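Local atomic coordinates of microtubule-associated protein 1A/1B, light chain 3, putative (Trypanosoma brucei, PDB entry 3H9D), a protein that probably takes part in autophagy as a ubiquitin-like ATG8-family protein that is thought to become attached to membrane phosphatidylethanolamine. Residues V24-E37 with C50-F63. Residues are numbered along the deposited sequence; the frame is centred on the assembly and turned at random.
Sequences VRERHPDRLPIICE and CKFLVPSDLTVGQF
Strands 31-37 and 51-55 pair antiparallel, their axes 4.2 Å apart at closest approach, with two-way backbone hydrogen bonds between Leu-32 and Val-54 and between Ile-34 and Phe-52. Cys-36 N to Cys-50 O (2.7 Å) continues the pairing at one end, and Ser-56 N to Asp-30 O (3.1 Å) closes the other. On the face that carries Ile-34, Phe-52 and Val-54, the CG2 methyl of Ile-34 touches both CB of Phe-52 and CZ of Phe-63, the latter at 3.8 Å, while CD1 of the same isoleucine leans on CG2 of Val-54. Phe-63 reaches this spot from helix 60-71 with CG anti to its backbone N (chi1 171°). Its ring turns an edge to the sulfur of Cys-36, SG to CZ 3.7 Å, a cysteine sulfur-aromatic contact, and CB of Cys-36 rests against CE1 of Phe-52. This is the N-terminal beta-hairpin of the ubiquitin-like fold, with helix 60-71 laid over one face; strand 31-38 also pairs with strand 108-113, whose Met-110 touches Phe-63. The opposite face looks toward helix 14-27, from which CG1 of Val-24 meets CG of Leu-53 at 3.9 Å. Along the same face CD1 of Ile-35 packs against CG of Lys-51, whose amine goes on to a salt bridge with Asp-20 of that helix. Arg-31 bends at chi2 and lies alongside Pro-55, pointing the same way, with CG of the proline over one face of its guanidinium, offset toward the rim. NH1 donates to Leu-53 O at 3.0 Å, nearly straight (163°) and in the guanidinium plane. Where the chains turn away, OG of Ser-56 touches CD1 of Leu-32.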
ATOM      1  N   VAL A  24     -11.625  -0.870  17.471  1.00 45.24           N
ATOM      2  CA  VAL A  24     -12.481  -2.040  17.268  1.00 46.71           C
ATOM      3  C   VAL A  24     -12.341  -3.027  18.433  1.00 47.75           C
ATOM      4  O   VAL A  24     -13.341  -3.498  18.976  1.00 47.22           O
ATOM      5  CB  VAL A  24     -12.184  -2.739  15.907  1.00 46.07           C
ATOM      6  CG1 VAL A  24     -12.646  -4.197  15.911  1.00 46.05           C
ATOM      7  CG2 VAL A  24     -12.837  -1.978  14.766  1.00 45.94           C
ATOM      8  N   ARG A  25     -11.097  -3.305  18.819  1.00 49.47           N
ATOM      9  CA  ARG A  25     -10.794  -4.308  19.836  1.00 51.75           C
ATOM     10  C   ARG A  25     -10.940  -3.778  21.263  1.00 53.24           C
ATOM     11  O   ARG A  25     -10.808  -4.535  22.232  1.00 53.56           O
ATOM     12  CB  ARG A  25      -9.396  -4.883  19.608  1.00 51.80           C
ATOM     13  CG  ARG A  25      -9.329  -5.872  18.452  1.00 52.98           C
ATOM     14  CD  ARG A  25      -7.906  -6.006  17.916  1.00 57.46           C
ATOM     15  NE  ARG A  25      -6.992  -6.851  18.703  1.00 60.04           N
ATOM     16  CZ  ARG A  25      -7.322  -7.943  19.398  1.00 60.90           C
ATOM     17  NH1 ARG A  25      -8.575  -8.383  19.446  1.00 59.57           N
ATOM     18  NH2 ARG A  25      -6.375  -8.607  20.054  1.00 60.95           N
ATOM     19  N   GLU A  26     -11.214  -2.479  21.376  1.00 54.93           N
ATOM     20  CA  GLU A  26     -11.460  -1.824  22.658  1.00 55.80           C
ATOM     21  C   GLU A  26     -12.964  -1.703  22.919  1.00 55.29           C
ATOM     22  O   GLU A  26     -13.422  -1.970  24.030  1.00 56.13           O
ATOM     23  CB  GLU A  26     -10.767  -0.455  22.687  1.00 56.56           C
ATOM     24  CG  GLU A  26     -10.974   0.372  23.953  1.00 60.25           C
ATOM     25  CD  GLU A  26     -12.036   1.453  23.786  1.00 63.77           C
ATOM     26  OE1 GLU A  26     -12.957   1.512  24.628  1.00 64.22           O
ATOM     27  OE2 GLU A  26     -11.946   2.242  22.816  1.00 65.62           O
ATOM     28  N   ARG A  27     -13.721  -1.320  21.891  1.00 54.66           N
ATOM     29  CA  ARG A  27     -15.177  -1.182  21.982  1.00 54.86           C
ATOM     30  C   ARG A  27     -15.874  -2.541  21.904  1.00 54.95           C
ATOM     31  O   ARG A  27     -16.838  -2.801  22.632  1.00 54.89           O
ATOM     32  CB  ARG A  27     -15.691  -0.263  20.872  1.00 54.89           C
ATOM     33  CG  ARG A  27     -17.086   0.281  21.105  1.00 56.91           C
ATOM     34  CD  ARG A  27     -17.265   1.642  20.449  1.00 62.23           C
ATOM     35  NE  ARG A  27     -17.892   1.578  19.127  1.00 65.44           N
ATOM     36  CZ  ARG A  27     -17.239   1.533  17.965  1.00 68.42           C
ATOM     37  NH1 ARG A  27     -15.911   1.524  17.924  1.00 69.42           N
ATOM     38  NH2 ARG A  27     -17.924   1.489  16.830  1.00 68.57           N
ATOM     39  N   HIS A  28     -15.382  -3.392  21.005  1.00 54.85           N
ATOM     40  CA  HIS A  28     -15.870  -4.757  20.854  1.00 54.45           C
ATOM     41  C   HIS A  28     -14.726  -5.739  21.111  1.00 53.48           C
ATOM     42  O   HIS A  28     -14.140  -6.266  20.159  1.00 53.57           O
ATOM     43  CB  HIS A  28     -16.442  -4.976  19.453  1.00 54.82           C
ATOM     44  CG  HIS A  28     -17.496  -3.985  19.063  1.00 55.85           C
ATOM     45  ND1 HIS A  28     -18.836  -4.193  19.306  1.00 57.50           N
ATOM     46  CD2 HIS A  28     -17.407  -2.793  18.429  1.00 57.41           C
ATOM     47  CE1 HIS A  28     -19.528  -3.163  18.848  1.00 58.35           C
ATOM     48  NE2 HIS A  28     -18.685  -2.302  18.308  1.00 57.58           N
ATOM     49  N   PRO A  29     -14.416  -5.999  22.402  1.00 52.46           N
ATOM     50  CA  PRO A  29     -13.277  -6.838  22.791  1.00 51.10           C
ATOM     51  C   PRO A  29     -13.445  -8.308  22.385  1.00 49.73           C
ATOM     52  O   PRO A  29     -12.454  -9.042  22.280  1.00 49.22           O
ATOM     53  CB  PRO A  29     -13.252  -6.701  24.319  1.00 50.87           C
ATOM     54  CG  PRO A  29     -14.648  -6.385  24.689  1.00 51.42           C
ATOM     55  CD  PRO A  29     -15.168  -5.526  23.582  1.00 52.63           C
ATOM     56  N   ASP A  30     -14.690  -8.722  22.157  1.00 47.62           N
ATOM     57  CA  ASP A  30     -14.986 -10.093  21.745  1.00 46.26           C
ATOM     58  C   ASP A  30     -14.755 -10.355  20.248  1.00 44.71           C
ATOM     59  O   ASP A  30     -14.932 -11.484  19.775  1.00 44.96           O
ATOM     60  CB  ASP A  30     -16.412 -10.501  22.174  1.00 46.83           C
ATOM     61  CG  ASP A  30     -17.502  -9.529  21.683  1.00 46.77           C
ATOM     62  OD1 ASP A  30     -18.617 -10.007  21.389  1.00 46.02           O
ATOM     63  OD2 ASP A  30     -17.268  -8.298  21.607  1.00 46.78           O
ATOM     64  N   ARG A  31     -14.338  -9.319  19.513  1.00 42.89           N
ATOM     65  CA  ARG A  31     -14.236  -9.384  18.043  1.00 39.68           C
ATOM     66  C   ARG A  31     -12.827  -9.181  17.482  1.00 37.89           C
ATOM     67  O   ARG A  31     -11.914  -8.707  18.176  1.00 37.57           O
ATOM     68  CB  ARG A  31     -15.213  -8.410  17.375  1.00 39.38           C
ATOM     69  CG  ARG A  31     -16.601  -8.460  17.960  1.00 37.35           C
ATOM     70  CD  ARG A  31     -17.676  -8.325  16.923  1.00 39.47           C
ATOM     71  NE  ARG A  31     -18.933  -8.818  17.470  1.00 38.98           N
ATOM     72  CZ  ARG A  31     -19.917  -9.354  16.759  1.00 39.68           C
ATOM     73  NH1 ARG A  31     -19.806  -9.485  15.444  1.00 40.92           N
ATOM     74  NH2 ARG A  31     -21.011  -9.780  17.375  1.00 36.57           N
ATOM     75  N   LEU A  32     -12.669  -9.557  16.213  1.00 35.45           N
ATOM     76  CA  LEU A  32     -11.389  -9.462  15.521  1.00 32.01           C
ATOM     77  C   LEU A  32     -11.564  -8.651  14.246  1.00 30.01           C
ATOM     78  O   LEU A  32     -12.467  -8.930  13.458  1.00 30.22           O
ATOM     79  CB  LEU A  32     -10.845 -10.859  15.204  1.00 31.05           C
ATOM     80  CG  LEU A  32     -10.623 -11.793  16.389  1.00 28.83           C
ATOM     81  CD1 LEU A  32     -10.462 -13.208  15.888  1.00 24.77           C
ATOM     82  CD2 LEU A  32      -9.411 -11.351  17.202  1.00 25.61           C
ATOM     83  N   PRO A  33     -10.710  -7.630  14.047  1.00 28.95           N
ATOM     84  CA  PRO A  33     -10.863  -6.754  12.881  1.00 26.60           C
ATOM     85  C   PRO A  33     -10.257  -7.365  11.618  1.00 25.48           C
ATOM     86  O   PRO A  33      -9.051  -7.615  11.549  1.00 25.24           O
ATOM     87  CB  PRO A  33     -10.136  -5.481  13.307  1.00 25.70           C
ATOM     88  CG  PRO A  33      -9.107  -5.931  14.273  1.00 26.27           C
ATOM     89  CD  PRO A  33      -9.580  -7.220  14.902  1.00 27.95           C
ATOM     90  N   ILE A  34     -11.114  -7.611  10.638  1.00 23.28           N
ATOM     91  CA  ILE A  34     -10.741  -8.325   9.429  1.00 23.15           C
ATOM     92  C   ILE A  34     -10.977  -7.457   8.187  1.00 21.99           C
ATOM     93  O   ILE A  34     -12.026  -6.815   8.053  1.00 19.59           O
ATOM     94  CB  ILE A  34     -11.502  -9.707   9.346  1.00 23.42           C
ATOM     95  CG1 ILE A  34     -10.688 -10.820  10.011  1.00 22.18           C
ATOM     96  CG2 ILE A  34     -11.816 -10.117   7.918  1.00 22.53           C
ATOM     97  CD1 ILE A  34     -10.781 -10.853  11.525  1.00 16.68           C
ATOM     98  N   ILE A  35      -9.982  -7.416   7.303  1.00 22.30           N
ATOM     99  CA  ILE A  35     -10.152  -6.822   5.959  1.00 21.65           C
ATOM    100  C   ILE A  35     -10.299  -7.966   4.947  1.00 21.80           C
ATOM    101  O   ILE A  35      -9.471  -8.867   4.901  1.00 21.43           O
ATOM    102  CB  ILE A  35      -8.966  -5.870   5.559  1.00 21.16           C
ATOM    103  CG1 ILE A  35      -8.768  -4.750   6.586  1.00 18.61           C
ATOM    104  CG2 ILE A  35      -9.151  -5.276   4.135  1.00 18.07           C
ATOM    105  CD1 ILE A  35      -9.944  -3.807   6.720  1.00 20.83           C
ATOM    106  N   CYS A  36     -11.350  -7.922   4.137  1.00 22.51           N
ATOM    107  CA  CYS A  36     -11.666  -9.032   3.243  1.00 23.22           C
ATOM    108  C   CYS A  36     -11.852  -8.557   1.811  1.00 23.29           C
ATOM    109  O   CYS A  36     -12.861  -7.912   1.487  1.00 24.02           O
ATOM    110  CB  CYS A  36     -12.922  -9.756   3.741  1.00 24.78           C
ATOM    111  SG  CYS A  36     -12.926 -11.521   3.429  1.00 27.10           S
ATOM    112  N   GLU A  37     -10.885  -8.882   0.948  1.00 21.76           N
ATOM    113  CA  GLU A  37     -10.897  -8.377  -0.430  1.00 20.66           C
ATOM    114  C   GLU A  37     -10.811  -9.486  -1.477  1.00 19.72           C
ATOM    115  O   GLU A  37     -10.267 -10.533  -1.210  1.00 18.02           O
ATOM    116  CB  GLU A  37      -9.772  -7.349  -0.614  1.00 21.23           C
ATOM    117  CG  GLU A  37      -9.886  -6.128   0.316  1.00 18.51           C
ATOM    118  CD  GLU A  37      -8.662  -5.234   0.247  1.00 19.44           C
ATOM    119  OE1 GLU A  37      -8.712  -4.203  -0.455  1.00 20.12           O
ATOM    120  OE2 GLU A  37      -7.644  -5.578   0.870  1.00 18.25           O
ATOM    121  N   CYS A  50     -15.513  -3.914   3.257  1.00 32.30           N
ATOM    122  CA  CYS A  50     -14.645  -5.070   3.326  1.00 31.80           C
ATOM    123  C   CYS A  50     -14.124  -5.313   4.738  1.00 30.43           C
ATOM    124  O   CYS A  50     -13.266  -6.151   4.944  1.00 31.06           O
ATOM    125  CB  CYS A  50     -13.478  -4.859   2.370  1.00 32.27           C
ATOM    126  SG  CYS A  50     -12.365  -3.559   2.916  1.00 36.09           S
ATOM    127  N   LYS A  51     -14.642  -4.571   5.707  1.00 29.69           N
ATOM    128  CA  LYS A  51     -14.197  -4.686   7.084  1.00 28.62           C
ATOM    129  C   LYS A  51     -15.185  -5.521   7.901  1.00 28.73           C
ATOM    130  O   LYS A  51     -16.388  -5.246   7.933  1.00 28.07           O
ATOM    131  CB  LYS A  51     -14.027  -3.302   7.695  1.00 28.14           C
ATOM    132  CG  LYS A  51     -13.025  -3.213   8.834  1.00 29.73           C
ATOM    133  CD  LYS A  51     -12.986  -1.811   9.423  1.00 28.84           C
ATOM    134  CE  LYS A  51     -13.071  -0.750   8.345  1.00 30.59           C
ATOM    135  NZ  LYS A  51     -13.455   0.574   8.917  1.00 34.16           N
ATOM    136  N   PHE A  52     -14.663  -6.555   8.546  1.00 29.10           N
ATOM    137  CA  PHE A  52     -15.473  -7.438   9.374  1.00 28.70           C
ATOM    138  C   PHE A  52     -14.996  -7.409  10.796  1.00 29.21           C
ATOM    139  O   PHE A  52     -13.805  -7.442  11.063  1.00 28.85           O
ATOM    140  CB  PHE A  52     -15.459  -8.868   8.838  1.00 27.81           C
ATOM    141  CG  PHE A  52     -16.217  -9.027   7.563  1.00 26.42           C
ATOM    142  CD1 PHE A  52     -15.597  -8.773   6.333  1.00 24.27           C
ATOM    143  CD2 PHE A  52     -17.562  -9.397   7.587  1.00 20.17           C
ATOM    144  CE1 PHE A  52     -16.300  -8.893   5.142  1.00 24.16           C
ATOM    145  CE2 PHE A  52     -18.282  -9.530   6.403  1.00 22.29           C
ATOM    146  CZ  PHE A  52     -17.654  -9.277   5.173  1.00 27.65           C
ATOM    147  N   LEU A  53     -15.954  -7.309  11.704  1.00 31.06           N
ATOM    148  CA  LEU A  53     -15.692  -7.412  13.120  1.00 30.54           C
ATOM    149  C   LEU A  53     -16.199  -8.801  13.472  1.00 30.35           C
ATOM    150  O   LEU A  53     -17.394  -9.006  13.659  1.00 30.41           O
ATOM    151  CB  LEU A  53     -16.442  -6.303  13.864  1.00 30.97           C
ATOM    152  CG  LEU A  53     -15.857  -4.875  13.851  1.00 33.36           C
ATOM    153  CD1 LEU A  53     -15.460  -4.326  12.461  1.00 28.78           C
ATOM    154  CD2 LEU A  53     -16.817  -3.929  14.525  1.00 31.29           C
ATOM    155  N   VAL A  54     -15.267  -9.751  13.520  1.00 30.04           N
ATOM    156  CA  VAL A  54     -15.567 -11.184  13.504  1.00 28.82           C
ATOM    157  C   VAL A  54     -15.497 -11.768  14.915  1.00 29.38           C
ATOM    158  O   VAL A  54     -14.467 -11.628  15.587  1.00 28.78           O
ATOM    159  CB  VAL A  54     -14.579 -11.953  12.546  1.00 28.43           C
ATOM    160  CG1 VAL A  54     -14.817 -13.472  12.564  1.00 25.82           C
ATOM    161  CG2 VAL A  54     -14.673 -11.414  11.126  1.00 25.06           C
ATOM    162  N   PRO A  55     -16.592 -12.424  15.366  1.00 29.75           N
ATOM    163  CA  PRO A  55     -16.594 -13.112  16.663  1.00 30.77           C
ATOM    164  C   PRO A  55     -15.373 -14.019  16.772  1.00 32.22           C
ATOM    165  O   PRO A  55     -15.154 -14.863  15.904  1.00 33.01           O
ATOM    166  CB  PRO A  55     -17.876 -13.946  16.617  1.00 29.92           C
ATOM    167  CG  PRO A  55     -18.782 -13.209  15.699  1.00 29.34           C
ATOM    168  CD  PRO A  55     -17.888 -12.549  14.672  1.00 29.56           C
ATOM    169  N   SER A  56     -14.582 -13.828  17.821  1.00 34.75           N
ATOM    170  CA  SER A  56     -13.298 -14.523  17.975  1.00 37.17           C
ATOM    171  C   SER A  56     -13.421 -16.032  18.221  1.00 38.51           C
ATOM    172  O   SER A  56     -12.410 -16.728  18.357  1.00 39.22           O
ATOM    173  CB  SER A  56     -12.504 -13.874  19.104  1.00 37.49           C
ATOM    174  OG  SER A  56     -11.137 -14.245  19.042  1.00 41.49           O
ATOM    175  N   ASP A  57     -14.663 -16.516  18.282  1.00 39.78           N
ATOM    176  CA  ASP A  57     -14.990 -17.932  18.485  1.00 40.63           C
ATOM    177  C   ASP A  57     -15.290 -18.664  17.172  1.00 40.15           C
ATOM    178  O   ASP A  57     -15.645 -19.852  17.176  1.00 41.53           O
ATOM    179  CB  ASP A  57     -16.196 -18.066  19.430  1.00 40.72           C
ATOM    180  CG  ASP A  57     -17.338 -17.144  19.049  1.00 43.84           C
ATOM    181  OD1 ASP A  57     -18.488 -17.616  18.934  1.00 47.27           O
ATOM    182  OD2 ASP A  57     -17.087 -15.935  18.858  1.00 49.36           O
ATOM    183  N   LEU A  58     -15.147 -17.957  16.053  1.00 38.35           N
ATOM    184  CA  LEU A  58     -15.417 -18.536  14.750  1.00 36.76           C
ATOM    185  C   LEU A  58     -14.242 -19.339  14.209  1.00 36.49           C
ATOM    186  O   LEU A  58     -13.078 -19.010  14.448  1.00 35.76           O
ATOM    187  CB  LEU A  58     -15.833 -17.448  13.755  1.00 37.10           C
ATOM    188  CG  LEU A  58     -17.333 -17.259  13.499  1.00 34.64           C
ATOM    189  CD1 LEU A  58     -18.153 -17.158  14.776  1.00 34.31           C
ATOM    190  CD2 LEU A  58     -17.594 -16.068  12.600  1.00 34.09           C
ATOM    191  N   THR A  59     -14.565 -20.420  13.505  1.00 35.65           N
ATOM    192  CA  THR A  59     -13.579 -21.127  12.701  1.00 34.07           C
ATOM    193  C   THR A  59     -13.505 -20.422  11.350  1.00 32.54           C
ATOM    194  O   THR A  59     -14.374 -19.605  11.019  1.00 31.20           O
ATOM    195  CB  THR A  59     -13.952 -22.614  12.482  1.00 33.96           C
ATOM    196  OG1 THR A  59     -15.264 -22.710  11.910  1.00 35.63           O
ATOM    197  CG2 THR A  59     -13.900 -23.390  13.791  1.00 35.23           C
ATOM    198  N   VAL A  60     -12.476 -20.736  10.572  1.00 31.65           N
ATOM    199  CA  VAL A  60     -12.403 -20.257   9.198  1.00 30.32           C
ATOM    200  C   VAL A  60     -13.695 -20.623   8.466  1.00 30.40           C
ATOM    201  O   VAL A  60     -14.308 -19.768   7.840  1.00 30.50           O
ATOM    202  CB  VAL A  60     -11.132 -20.779   8.460  1.00 30.72           C
ATOM    203  CG1 VAL A  60     -11.232 -20.567   6.937  1.00 26.94           C
ATOM    204  CG2 VAL A  60      -9.881 -20.114   9.025  1.00 28.12           C
ATOM    205  N   GLY A  61     -14.122 -21.879   8.592  1.00 30.84           N
ATOM    206  CA  GLY A  61     -15.342 -22.362   7.944  1.00 31.32           C
ATOM    207  C   GLY A  61     -16.607 -21.570   8.246  1.00 31.45           C
ATOM    208  O   GLY A  61     -17.453 -21.381   7.369  1.00 30.80           O
ATOM    209  N   GLN A  62     -16.741 -21.116   9.490  1.00 31.40           N
ATOM    210  CA  GLN A  62     -17.876 -20.281   9.882  1.00 31.49           C
ATOM    211  C   GLN A  62     -17.806 -18.866   9.308  1.00 31.00           C
ATOM    212  O   GLN A  62     -18.817 -18.353   8.825  1.00 30.91           O
ATOM    213  CB  GLN A  62     -18.003 -20.219  11.403  1.00 32.75           C
ATOM    214  CG  GLN A  62     -18.574 -21.473  12.034  1.00 34.89           C
ATOM    215  CD  GLN A  62     -18.320 -21.520  13.524  1.00 40.58           C
ATOM    216  OE1 GLN A  62     -17.177 -21.638  13.963  1.00 43.39           O
ATOM    217  NE2 GLN A  62     -19.386 -21.431  14.310  1.00 44.03           N
ATOM    218  N   PHE A  63     -16.631 -18.230   9.374  1.00 31.29           N
ATOM    219  CA  PHE A  63     -16.456 -16.901   8.753  1.00 31.42           C
ATOM    220  C   PHE A  63     -16.781 -16.945   7.258  1.00 30.99           C
ATOM    221  O   PHE A  63     -17.409 -16.033   6.730  1.00 31.82           O
ATOM    222  CB  PHE A  63     -15.060 -16.305   8.992  1.00 30.83           C
ATOM    223  CG  PHE A  63     -14.792 -15.049   8.178  1.00 34.39           C
ATOM    224  CD1 PHE A  63     -15.526 -13.875   8.408  1.00 32.73           C
ATOM    225  CD2 PHE A  63     -13.825 -15.046   7.162  1.00 34.01           C
ATOM    226  CE1 PHE A  63     -15.304 -12.716   7.645  1.00 34.25           C
ATOM    227  CE2 PHE A  63     -13.587 -13.887   6.393  1.00 33.86           C
ATOM    228  CZ  PHE A  63     -14.333 -12.719   6.635  1.00 32.41           C
TER
HETATM  229  O   HOH W   1     -15.664 -14.178  21.307  1.00 46.39           O